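Local atomic coordinates of hypothetical exported protein (Streptococcus pyogenes, PDB entry 3PSQ), a protein that belongs to the class B sortases, is involved in pilus assembly and probably works through a cysteine acyl-thioester intermediate. Residues Y79-T84 with K88-Y93; D145-L148 with D153-I156; N160-H165 with S182-L187; T189-D192 with R198-V201. One frame throughout, in Å; residues are numbered along the deposited sequence. Where two conformers were deposited one is given.

Contact 1 (Y79-T84 with K88-Y93); sequences YRNKVT and KYSLIY. With ACY (acetic acid), chain H.
Two torsions of Asn81 set up this contact: chi1 of -87° places CG beside the backbone N and anti to the carbonyl carbon, and chi2 of 129° turns the amide so that both of its polar atoms meet the backbone of Tyr89-Leu91. Here, in the sortase fold, the side-chain amide of a loop residue bonds to the N-H and C=O groups of strand 89-93 much as a neighbouring strand would. Asn81 belongs to the loop that follows strand 76-77, and its amide bridges two peptide groups of the strand. Asn81 ND2 gives a hydrogen bond to Tyr89 O at 2.8 Å, with the acceptor tilted out of the amide plane. Asn81 OD1 receives Leu91 N at 3.1 Å, and this bond is nearly straight, 169° at the hydrogen, although the donor stands above the carbonyl plane. Between the two bonds the amide passes over Ser90, whose CA lies 3.5 Å from Asn81 OD1. One bond donated by ND2 and one accepted by OD1 fix the rotation of the amide and satisfy polar atoms in a buried setting. Asp87 OD2 takes a further hydrogen bond from Asn81 ND2, and Gln53 NE2 gives one to Asn81 O. The other edge of strand 89-93 pairs in parallel with strand 184-190. Farther along, a water extends the link between loop and strand, donating to Lys82 O at 2.5 Å and to Ser90 OG at 2.9 Å.

Contact 2 (D145-L148 with D153-I156); sequences DSLL and DVDI
An Asx turn sets Leu147 against Val154 of the short helix 151-155. In it Asp145 OD1 accepts two backbone N-H groups, Leu147 N at 2.9 Å, nearly in line with the C-O bond, and Leu148 N at 3.0 Å, from above the carboxylate plane. The same oxygen also accepts from His165 NE2, while Asp145 OD2 is engaged by Thr141 OG1; together these partners hold the carboxylate, and the N-H donors would probably stabilise its negative charge. With CG anti to the backbone N (chi1 -176°), Leu147 sends CD1 over the helix backbone, 4.0 Å from Asp153 C. Its CG meets Val154 CG2 at 3.9 Å, the two side chains crossing at about a right angle. In the sortase domain this contact joins the connection leaving strand 130-142 to the helical segment that follows it; Val154 and Leu148 also touch Phe162 of helix 159-167, which extends the apolar cluster. Val154 CG2 comes still closer to the backbone, 3.3 Å from Leu147 O. Asp153 starts out toward the loop, its CB approaching Leu147 CD1, and its carboxylate is linked to the loop by a single water, which donates to Ser146 O at 2.7 Å and to Asp153 OD2 at 2.7 Å, bridging two acceptors that make no direct hydrogen bond.

Contact 3 (N160-H165 with S182-L187); sequences NEFLNH and SRFVAL. With ZN (zinc ion), chain O.
One face of the Phe184 ring receives Phe162 CE2, which stands 3.6 Å above the plane and over the ring centre, nearly equidistant from all six carbons. Phe162 CE2 to Phe184 CG is 3.8 Å, and Phe162 CZ follows at 4.0 Å from the same Phe184 CG. This is an edge-to-face pair, with centroids 4.9 Å apart and planes inclined at 57°, so the C-H edge of Phe162 is directed at the pi face of Phe184. The geometry joins helix 159-167 to strand 184-190 of the sortase beta-sheet, where the backbones stay well apart, 10.7 Å between Phe162 CA and Phe184 CA, and the two rings span the gap. Phe162 extends from the helix with CG anti to the backbone N (chi1 174°), and the two side chains run antiparallel past one another. Ile202 of strand 197-205 and Ser157 also touch Phe162 and add to its packing between helix and sheet. One turn along the helix, His165 faces a different environment: its ND1 binds a zinc ion at 1.9 Å, while its other nitrogen is held by the aspartate of the Asx turn at 145-148.

Contact 4 (T189-D192 with R198-V201); sequences TCED and RIIV. With ZN (zinc ion), chain L; EDO (1,2-ethanediol), chain E.
Thr189 and Ile199 form an antiparallel hydrogen-bonded pair, with Ile199 N to Thr189 O at 3.0 Å and Thr189 N to Ile199 O at 3.3 Å. They belong to the beta hairpin of strands 184-190 and 197-205, which in the sortase fold carries the predicted catalytic cysteine and arginine. Next along, Cys190 and Arg198 are a non-hydrogen-bonded pair whose side chains diverge from each other. Arg198 nonetheless turns back: its chain bends at chi2 (-75°), bringing CD against Thr189 O and NH1 to 3.6 Å from Cys190 CB, obliquely to the guanidinium plane. The predicted transition-state stabiliser is thus placed beside the residue expected to form the acyl-thioester. In this crystal the sulfur of Cys190 holds a metal: Cys190 SG, turned between its backbone N and carbonyl carbon (chi1 60°), binds a zinc ion at 2.3 Å, and Asp192 OD1, His96 ND1 and a water complete the site. Glu191 lies obliquely across Ile199, with its OE1 3.6 Å from Ile199 CB. Glu191 OE1 also forms a salt bridge with Arg110 NH1, which would balance its charge at least in part. Thr189 OG1 is hydrogen-bonded to Ala94 O. Thr189 CG2 meets a bound 1,2-ethanediol, probably from the crystallisation liquor, whose O2 donates to Cys190 O at 2.9 Å.

In the fold
Contacts 1, 3 and 4 involve neighbouring strands of one sheet, and contact 2 lies against them. Contacts 1 and 3 meet where strands 89-93 and 184-190 run parallel, with Lys88 O to Phe184 N at 2.7 Å and Ile92 N to Ala186 O at 2.8 Å. Contact 2 touches contact 1, where Tyr89 OH reaches Leu148 O at 2.7 Å, and contact 4, where Leu148 CB lies 3.6 Å from Ile200 CD1. Contacts 3 and 4 share strand 184-190, which runs from the aromatic pair to the predicted active-site cysteine. Contact 1, its centre about 17 Å from that of contact 4, still reaches the site through Tyr93, whose OH lies 3.0 Å from Arg198 NE.

Contact 1 (Y79-T84 with K88-Y93)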
loop_
_atom_site.group_PDB
_atom_site.type_symbol
_atom_site.label_atom_id
_atom_site.label_comp_id
_atom_site.label_asym_id
_atom_site.label_seq_id
_atom_site.Cartn_x
_atom_site.Cartn_y
_atom_site.Cartn_z
ATOM N N TYR A 79 5.641 6.733 -7.240
ATOM C CA TYR A 79 6.533 7.837 -7.482
ATOM C C TYR A 79 5.877 9.224 -7.430
ATOM O O TYR A 79 6.587 10.224 -7.268
ATOM C CB TYR A 79 7.326 7.695 -8.789
ATOM C CG TYR A 79 6.620 8.216 -10.039
ATOM C CD1 TYR A 79 6.884 9.508 -10.557
ATOM C CD2 TYR A 79 5.665 7.430 -10.686
ATOM C CE1 TYR A 79 6.233 9.962 -11.699
ATOM C CE2 TYR A 79 5.019 7.867 -11.819
ATOM C CZ TYR A 79 5.300 9.128 -12.324
ATOM O OH TYR A 79 4.606 9.512 -13.445
ATOM N N ARG A 80 4.561 9.286 -7.566
ATOM C CA ARG A 80 3.868 10.577 -7.620
ATOM C C ARG A 80 3.419 11.041 -6.237
ATOM O O ARG A 80 2.867 12.097 -6.123
ATOM C CB ARG A 80 2.638 10.513 -8.526
ATOM C CG ARG A 80 2.954 10.375 -10.006
ATOM C CD ARG A 80 1.770 9.794 -10.769
ATOM N NE ARG A 80 1.471 8.414 -10.414
ATOM C CZ ARG A 80 0.715 7.596 -11.155
ATOM N NH1 ARG A 80 0.184 8.023 -12.304
ATOM N NH2 ARG A 80 0.470 6.341 -10.752
ATOM N N ASN A 81 3.656 10.255 -5.190
ATOM C CA ASN A 81 3.173 10.582 -3.864
ATOM C C ASN A 81 4.196 11.354 -3.076
ATOM O O ASN A 81 5.392 11.230 -3.317
ATOM C CB ASN A 81 2.824 9.300 -3.097
ATOM C CG ASN A 81 1.426 8.824 -3.352
ATOM O OD1 ASN A 81 1.208 7.646 -3.691
ATOM N ND2 ASN A 81 0.450 9.712 -3.164
ATOM N N LYS A 82 3.727 12.142 -2.109
ATOM C CA LYS A 82 4.623 12.754 -1.096
ATOM C C LYS A 82 5.066 11.695 -0.097
ATOM O O LYS A 82 4.223 10.922 0.365
ATOM C CB LYS A 82 3.884 13.847 -0.313
ATOM C CG LYS A 82 3.707 15.151 -1.065
ATOM C CD LYS A 82 2.744 16.052 -0.313
ATOM C CE LYS A 82 2.497 17.346 -1.082
ATOM N NZ LYS A 82 3.809 18.049 -1.188
ATOM N N VAL A 83 6.361 11.670 0.230
ATOM C CA VAL A 83 6.911 10.679 1.165
ATOM C C VAL A 83 6.361 10.833 2.584
ATOM O O VAL A 83 6.447 9.916 3.417
ATOM C CB VAL A 83 8.455 10.703 1.201
ATOM C CG1 VAL A 83 9.026 10.230 -0.145
ATOM C CG2 VAL A 83 9.001 12.089 1.578
ATOM N N THR A 84 5.795 12.000 2.868
ATOM C CA THR A 84 5.285 12.321 4.207
ATOM C C THR A 84 3.878 11.754 4.402
ATOM O O THR A 84 3.288 11.903 5.482
ATOM C CB THR A 84 5.155 13.825 4.373
ATOM O OG1 THR A 84 4.382 14.345 3.284
ATOM C CG2 THR A 84 6.525 14.509 4.379
ATOM N N LYS A 88 -3.894 12.865 -0.407
ATOM C CA LYS A 88 -5.184 12.218 -0.126
ATOM C C LYS A 88 -5.100 10.697 -0.188
ATOM O O LYS A 88 -5.851 9.985 0.480
ATOM C CB LYS A 88 -6.247 12.663 -1.134
ATOM C CG LYS A 88 -6.770 14.066 -0.872
ATOM C CD LYS A 88 -7.782 14.053 0.309
ATOM C CE LYS A 88 -8.058 15.470 0.829
ATOM N NZ LYS A 88 -8.501 16.369 -0.288
ATOM N N TYR A 89 -4.196 10.216 -1.022
ATOM C CA TYR A 89 -4.168 8.815 -1.391
ATOM C C TYR A 89 -2.742 8.400 -1.710
ATOM O O TYR A 89 -2.157 8.811 -2.732
ATOM C CB TYR A 89 -5.040 8.610 -2.617
ATOM C CG TYR A 89 -5.181 7.199 -3.087
ATOM C CD1 TYR A 89 -6.068 6.342 -2.473
ATOM C CD2 TYR A 89 -4.465 6.729 -4.195
ATOM C CE1 TYR A 89 -6.234 5.040 -2.912
ATOM C CE2 TYR A 89 -4.634 5.419 -4.656
ATOM C CZ TYR A 89 -5.536 4.580 -4.014
ATOM O OH TYR A 89 -5.748 3.277 -4.431
ATOM N N SER A 90 -2.186 7.614 -0.804
ATOM C CA SER A 90 -0.855 7.091 -0.968
ATOM C C SER A 90 -0.966 5.616 -1.357
ATOM O O SER A 90 -1.612 4.825 -0.659
ATOM C CB SER A 90 -0.053 7.289 0.307
ATOM O OG SER A 90 0.052 8.680 0.608
ATOM N N LEU A 91 -0.358 5.276 -2.500
ATOM C CA LEU A 91 -0.406 3.923 -3.055
ATOM C C LEU A 91 0.950 3.229 -2.867
ATOM O O LEU A 91 2.022 3.690 -3.358
ATOM C CB LEU A 91 -0.799 3.950 -4.528
ATOM C CG LEU A 91 -0.898 2.583 -5.222
ATOM C CD1 LEU A 91 -1.947 1.596 -4.607
ATOM C CD2 LEU A 91 -1.121 2.801 -6.695
ATOM N N ILE A 92 0.897 2.168 -2.087
ATOM C CA ILE A 92 2.041 1.288 -1.906
ATOM C C ILE A 92 1.771 -0.002 -2.703
ATOM O O ILE A 92 0.754 -0.684 -2.520
ATOM C CB ILE A 92 2.307 0.979 -0.416
ATOM C CG1 ILE A 92 2.628 2.284 0.328
ATOM C CG2 ILE A 92 3.452 -0.054 -0.284
ATOM C CD1 ILE A 92 2.916 2.147 1.828
ATOM N N TYR A 93 2.673 -0.295 -3.623
ATOM C CA TYR A 93 2.440 -1.301 -4.637
ATOM C C TYR A 93 3.611 -2.293 -4.674
ATOM O O TYR A 93 4.737 -1.982 -4.219
ATOM C CB TYR A 93 2.276 -0.585 -6.020
ATOM C CG TYR A 93 1.746 -1.475 -7.096
ATOM C CD1 TYR A 93 0.392 -1.745 -7.189
ATOM C CD2 TYR A 93 2.624 -2.090 -8.002
ATOM C CE1 TYR A 93 -0.114 -2.612 -8.156
ATOM C CE2 TYR A 93 2.132 -2.950 -8.977
ATOM C CZ TYR A 93 0.767 -3.207 -9.060
ATOM O OH TYR A 93 0.274 -4.062 -10.041
HETATM C C ACY H . 2.307 -6.061 -11.674
HETATM O O ACY H . 1.966 -4.832 -11.696
HETATM O OXT ACY H . 3.371 -6.475 -12.190
HETATM C CH3 ACY H . 1.444 -7.057 -10.936
HETATM O O HOH W 1 1.701 11.033 0.279
#

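Contact 2 (D145-L148 with D153-I156)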
loop_
_atom_site.group_PDB
_atom_site.type_symbol
_atom_site.label_atom_id
_atom_site.label_comp_id
_atom_site.label_asym_id
_atom_site.label_seq_id
_atom_site.Cartn_x
_atom_site.Cartn_y
_atom_site.Cartn_z
ATOM N N ASP A 145 -8.238 -0.772 -13.589
ATOM C CA ASP A 145 -9.013 0.107 -12.720
ATOM C C ASP A 145 -8.795 1.589 -13.050
ATOM O O ASP A 145 -7.671 2.092 -13.001
ATOM C CB ASP A 145 -8.662 -0.146 -11.255
ATOM C CG ASP A 145 -9.677 0.472 -10.313
ATOM O OD1 ASP A 145 -9.823 1.714 -10.343
ATOM O OD2 ASP A 145 -10.332 -0.278 -9.557
ATOM N N SER A 146 -9.884 2.264 -13.404
ATOM C CA SER A 146 -9.810 3.651 -13.894
ATOM C C SER A 146 -9.521 4.710 -12.814
ATOM O O SER A 146 -9.376 5.897 -13.123
ATOM C CB SER A 146 -11.084 4.012 -14.641
ATOM O OG SER A 146 -12.174 4.063 -13.727
ATOM N N LEU A 147 -9.386 4.298 -11.563
ATOM C CA LEU A 147 -9.214 5.274 -10.511
ATOM C C LEU A 147 -8.066 4.985 -9.537
ATOM O O LEU A 147 -7.289 5.868 -9.206
ATOM C CB LEU A 147 -10.529 5.410 -9.743
ATOM C CG LEU A 147 -10.530 6.491 -8.663
ATOM C CD1 LEU A 147 -10.259 7.840 -9.318
ATOM C CD2 LEU A 147 -11.854 6.486 -7.910
ATOM N N LEU A 148 -7.971 3.737 -9.089
ATOM C CA LEU A 148 -7.257 3.410 -7.862
ATOM C C LEU A 148 -5.737 3.244 -8.004
ATOM O O LEU A 148 -5.036 3.130 -6.993
ATOM C CB LEU A 148 -7.890 2.174 -7.190
ATOM C CG LEU A 148 -9.296 2.432 -6.648
ATOM C CD1 LEU A 148 -9.907 1.169 -6.100
ATOM C CD2 LEU A 148 -9.284 3.537 -5.586
ATOM N N ASP A 153 -5.464 11.092 -10.009
ATOM C CA ASP A 153 -6.881 10.951 -10.373
ATOM C C ASP A 153 -7.735 10.880 -9.126
ATOM O O ASP A 153 -8.765 11.531 -9.040
ATOM C CB ASP A 153 -7.152 9.761 -11.314
ATOM C CG ASP A 153 -6.641 10.011 -12.735
ATOM O OD1 ASP A 153 -6.442 11.185 -13.114
ATOM O OD2 ASP A 153 -6.414 9.033 -13.490
ATOM N N VAL A 154 -7.301 10.115 -8.139
ATOM C CA VAL A 154 -7.992 10.098 -6.854
ATOM C C VAL A 154 -8.087 11.500 -6.217
ATOM O O VAL A 154 -9.153 11.918 -5.754
ATOM C CB VAL A 154 -7.368 9.074 -5.862
ATOM C CG1 VAL A 154 -8.034 9.184 -4.494
ATOM C CG2 VAL A 154 -7.495 7.642 -6.420
ATOM N N ASP A 155 -6.980 12.228 -6.199
ATOM C CA ASP A 155 -6.947 13.544 -5.576
ATOM C C ASP A 155 -8.000 14.511 -6.168
ATOM O O ASP A 155 -8.552 15.299 -5.441
ATOM C CB ASP A 155 -5.559 14.181 -5.716
ATOM C CG ASP A 155 -5.492 15.559 -5.090
ATOM O OD1 ASP A 155 -5.804 15.679 -3.910
ATOM O OD2 ASP A 155 -5.095 16.534 -5.755
ATOM N N ILE A 156 -8.247 14.438 -7.479
ATOM C CA ILE A 156 -9.175 15.334 -8.151
ATOM C C ILE A 156 -10.589 14.757 -8.292
ATOM O O ILE A 156 -11.445 15.340 -8.984
ATOM C CB ILE A 156 -8.666 15.772 -9.556
ATOM C CG1 ILE A 156 -8.566 14.585 -10.521
ATOM C CG2 ILE A 156 -7.346 16.524 -9.446
ATOM C CD1 ILE A 156 -7.796 14.908 -11.768
HETATM O O HOH W 2 -6.768 6.407 -13.156
#

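Contact 3 (N160-H165 with S182-L187)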
loop_
_atom_site.group_PDB
_atom_site.type_symbol
_atom_site.label_atom_id
_atom_site.label_comp_id
_atom_site.label_asym_id
_atom_site.label_seq_id
_atom_site.Cartn_x
_atom_site.Cartn_y
_atom_site.Cartn_z
ATOM N N ASN A 160 -17.194 11.178 -2.549
ATOM C CA ASN A 160 -18.268 10.243 -2.796
ATOM C C ASN A 160 -18.042 9.335 -4.002
ATOM O O ASN A 160 -18.490 8.197 -3.973
ATOM C CB ASN A 160 -19.622 10.956 -2.851
ATOM C CG ASN A 160 -20.135 11.332 -1.460
ATOM O OD1 ASN A 160 -19.595 10.882 -0.436
ATOM N ND2 ASN A 160 -21.188 12.149 -1.417
ATOM N N GLU A 161 -17.389 9.838 -5.062
ATOM C CA GLU A 161 -17.091 8.973 -6.221
ATOM C C GLU A 161 -15.995 7.953 -5.818
ATOM O O GLU A 161 -16.038 6.790 -6.205
ATOM C CB GLU A 161 -16.743 9.766 -7.517
ATOM C CG GLU A 161 -15.959 8.965 -8.644
ATOM C CD GLU A 161 -16.799 8.422 -9.854
ATOM O OE1 GLU A 161 -17.989 8.006 -9.684
ATOM O OE2 GLU A 161 -16.238 8.385 -10.991
ATOM N N PHE A 162 -15.030 8.407 -5.030
ATOM C CA PHE A 162 -13.956 7.571 -4.517
ATOM C C PHE A 162 -14.517 6.434 -3.662
ATOM O O PHE A 162 -14.223 5.256 -3.896
ATOM C CB PHE A 162 -12.986 8.450 -3.726
ATOM C CG PHE A 162 -11.899 7.702 -3.006
ATOM C CD1 PHE A 162 -10.823 7.144 -3.707
ATOM C CD2 PHE A 162 -11.916 7.606 -1.615
ATOM C CE1 PHE A 162 -9.786 6.459 -3.036
ATOM C CE2 PHE A 162 -10.903 6.943 -0.931
ATOM C CZ PHE A 162 -9.827 6.359 -1.646
ATOM N N LEU A 163 -15.354 6.765 -2.696
ATOM C CA LEU A 163 -15.886 5.742 -1.807
ATOM C C LEU A 163 -16.873 4.797 -2.494
ATOM O O LEU A 163 -16.908 3.609 -2.184
ATOM C CB LEU A 163 -16.484 6.366 -0.552
ATOM C CG LEU A 163 -15.482 6.999 0.427
ATOM C CD1 LEU A 163 -16.247 7.641 1.539
ATOM C CD2 LEU A 163 -14.528 5.941 0.981
ATOM N N ASN A 164 -17.643 5.287 -3.458
ATOM C CA ASN A 164 -18.581 4.424 -4.178
ATOM C C ASN A 164 -17.879 3.528 -5.189
ATOM O O ASN A 164 -18.314 2.390 -5.442
ATOM C CB ASN A 164 -19.690 5.232 -4.887
ATOM C CG ASN A 164 -20.771 4.327 -5.525
ATOM O OD1 ASN A 164 -20.640 3.092 -5.519
ATOM N ND2 ASN A 164 -21.827 4.937 -6.071
ATOM N N HIS A 165 -16.825 4.061 -5.804
ATOM C CA HIS A 165 -15.991 3.286 -6.696
ATOM C C HIS A 165 -15.426 2.089 -5.942
ATOM O O HIS A 165 -15.453 0.956 -6.434
ATOM C CB HIS A 165 -14.821 4.125 -7.211
ATOM C CG HIS A 165 -13.916 3.379 -8.139
ATOM N ND1 HIS A 165 -14.153 3.291 -9.489
ATOM C CD2 HIS A 165 -12.788 2.671 -7.911
ATOM C CE1 HIS A 165 -13.195 2.581 -10.059
ATOM N NE2 HIS A 165 -12.356 2.193 -9.124
ATOM N N SER A 182 -9.686 13.845 5.480
ATOM C CA SER A 182 -9.203 12.449 5.624
ATOM C C SER A 182 -8.204 12.015 4.556
ATOM O O SER A 182 -8.384 12.295 3.374
ATOM C CB SER A 182 -10.380 11.454 5.614
ATOM O OG SER A 182 -11.171 11.573 6.787
ATOM N N ARG A 183 -7.154 11.321 4.973
ATOM C CA ARG A 183 -6.170 10.772 4.029
ATOM C C ARG A 183 -6.200 9.239 3.979
ATOM O O ARG A 183 -6.476 8.558 4.971
ATOM C CB ARG A 183 -4.755 11.231 4.376
ATOM C CG ARG A 183 -4.506 12.731 4.317
ATOM C CD ARG A 183 -3.084 13.006 4.831
ATOM N NE ARG A 183 -3.080 13.132 6.282
ATOM C CZ ARG A 183 -2.071 12.838 7.102
ATOM N NH1 ARG A 183 -0.910 12.375 6.652
ATOM N NH2 ARG A 183 -2.235 13.013 8.414
ATOM N N PHE A 184 -5.845 8.697 2.826
ATOM C CA PHE A 184 -5.987 7.260 2.591
ATOM C C PHE A 184 -4.658 6.618 2.223
ATOM O O PHE A 184 -3.752 7.288 1.760
ATOM C CB PHE A 184 -7.037 7.044 1.517
ATOM C CG PHE A 184 -8.376 7.623 1.880
ATOM C CD1 PHE A 184 -9.300 6.871 2.599
ATOM C CD2 PHE A 184 -8.710 8.939 1.535
ATOM C CE1 PHE A 184 -10.532 7.414 2.957
ATOM C CE2 PHE A 184 -9.955 9.474 1.879
ATOM C CZ PHE A 184 -10.863 8.699 2.592
ATOM N N VAL A 185 -4.529 5.331 2.506
ATOM C CA VAL A 185 -3.332 4.569 2.145
ATOM C C VAL A 185 -3.787 3.206 1.666
ATOM O O VAL A 185 -4.600 2.523 2.323
ATOM C CB VAL A 185 -2.292 4.397 3.286
ATOM C CG1 VAL A 185 -1.081 3.663 2.743
ATOM C CG2 VAL A 185 -1.828 5.702 3.797
ATOM N N ALA A 186 -3.283 2.846 0.490
ATOM C CA ALA A 186 -3.650 1.620 -0.171
ATOM C C ALA A 186 -2.388 0.767 -0.336
ATOM O O ALA A 186 -1.293 1.288 -0.585
ATOM C CB ALA A 186 -4.268 1.939 -1.523
ATOM N N LEU A 187 -2.541 -0.526 -0.113
ATOM C CA LEU A 187 -1.502 -1.508 -0.367
ATOM C C LEU A 187 -2.068 -2.461 -1.423
ATOM O O LEU A 187 -3.188 -2.952 -1.293
ATOM C CB LEU A 187 -1.164 -2.319 0.887
ATOM C CG LEU A 187 -1.163 -1.667 2.259
ATOM C CD1 LEU A 187 -1.154 -2.792 3.346
ATOM C CD2 LEU A 187 0.037 -0.733 2.378
HETATM ZN ZN ZN O . -15.608 3.965 -10.585
#

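Contact 4 (T189-D192 with R198-V201)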
loop_
_atom_site.group_PDB
_atom_site.type_symbol
_atom_site.label_atom_id
_atom_site.label_comp_id
_atom_site.label_asym_id
_atom_site.label_seq_id
_atom_site.Cartn_x
_atom_site.Cartn_y
_atom_site.Cartn_z
ATOM N N THR A 189 -1.186 -5.412 -4.929
ATOM C CA THR A 189 -0.400 -6.162 -5.855
ATOM C C THR A 189 -1.334 -6.949 -6.780
ATOM O O THR A 189 -2.534 -6.684 -6.824
ATOM C CB THR A 189 0.674 -7.053 -5.136
ATOM O OG1 THR A 189 1.538 -7.617 -6.124
ATOM C CG2 THR A 189 0.033 -8.130 -4.283
ATOM N N CYS A 190 -0.770 -7.888 -7.541
ATOM C CA CYS A 190 -1.577 -8.746 -8.395
ATOM C C CYS A 190 -2.346 -9.822 -7.614
ATOM O O CYS A 190 -2.061 -10.121 -6.463
ATOM C CB CYS A 190 -0.698 -9.423 -9.435
ATOM S SG CYS A 190 0.594 -10.462 -8.721
ATOM N N GLU A 191 -3.335 -10.396 -8.271
ATOM C CA GLU A 191 -3.971 -11.589 -7.768
ATOM C C GLU A 191 -4.016 -12.563 -8.950
ATOM O O GLU A 191 -4.950 -12.520 -9.749
ATOM C CB GLU A 191 -5.361 -11.243 -7.235
ATOM C CG GLU A 191 -6.016 -12.312 -6.392
ATOM C CD GLU A 191 -6.866 -11.701 -5.290
ATOM O OE1 GLU A 191 -7.507 -10.642 -5.552
ATOM O OE2 GLU A 191 -6.892 -12.276 -4.162
ATOM N N ASP A 192 -2.994 -13.415 -9.072
ATOM C CA ASP A 192 -2.812 -14.274 -10.270
ATOM C C ASP A 192 -3.891 -15.338 -10.524
ATOM O O ASP A 192 -3.778 -16.092 -11.495
ATOM C CB ASP A 192 -1.450 -14.983 -10.270
ATOM C CG ASP A 192 -0.291 -14.025 -10.146
ATOM O OD1 ASP A 192 -0.231 -13.004 -10.890
ATOM O OD2 ASP A 192 0.567 -14.300 -9.280
ATOM N N ARG A 198 -6.197 -7.606 -9.624
ATOM C CA ARG A 198 -5.435 -6.857 -8.600
ATOM C C ARG A 198 -6.165 -6.891 -7.265
ATOM O O ARG A 198 -7.390 -6.833 -7.214
ATOM C CB ARG A 198 -5.129 -5.402 -9.009
ATOM C CG ARG A 198 -4.333 -5.205 -10.290
ATOM C CD ARG A 198 -2.867 -5.533 -10.124
ATOM N NE ARG A 198 -2.106 -5.351 -11.364
ATOM C CZ ARG A 198 -1.841 -6.311 -12.251
ATOM N NH1 ARG A 198 -2.283 -7.553 -12.041
ATOM N NH2 ARG A 198 -1.104 -6.059 -13.348
ATOM N N ILE A 199 -5.410 -6.996 -6.187
ATOM C CA ILE A 199 -6.010 -6.819 -4.892
ATOM C C ILE A 199 -5.585 -5.472 -4.284
ATOM O O ILE A 199 -4.424 -5.072 -4.396
ATOM C CB ILE A 199 -5.682 -8.001 -3.920
ATOM C CG1 ILE A 199 -6.420 -7.797 -2.598
ATOM C CG2 ILE A 199 -4.173 -8.140 -3.735
ATOM C CD1 ILE A 199 -6.411 -8.999 -1.669
ATOM N N ILE A 200 -6.523 -4.783 -3.629
ATOM C CA ILE A 200 -6.175 -3.579 -2.883
ATOM C C ILE A 200 -6.759 -3.682 -1.472
ATOM O O ILE A 200 -7.945 -3.985 -1.320
ATOM C CB ILE A 200 -6.752 -2.295 -3.554
ATOM C CG1 ILE A 200 -6.276 -2.182 -5.008
ATOM C CG2 ILE A 200 -6.385 -1.061 -2.748
ATOM C CD1 ILE A 200 -6.822 -0.991 -5.786
ATOM N N VAL A 201 -5.915 -3.454 -0.466
ATOM C CA VAL A 201 -6.330 -3.221 0.903
ATOM C C VAL A 201 -6.137 -1.732 1.200
ATOM O O VAL A 201 -5.016 -1.182 1.114
ATOM C CB VAL A 201 -5.515 -4.037 1.909
ATOM C CG1 VAL A 201 -5.860 -3.622 3.355
ATOM C CG2 VAL A 201 -5.765 -5.546 1.724
HETATM ZN ZN ZN L . 1.181 -11.705 -10.519
HETATM C C1 EDO E . 0.234 -11.775 -3.979
HETATM O O1 EDO E . 0.280 -13.009 -4.692
HETATM C C2 EDO E . -1.158 -11.568 -3.369
HETATM O O2 EDO E . -2.237 -11.971 -4.247
HETATM O O HOH W 3 0.807 -10.716 -12.529
#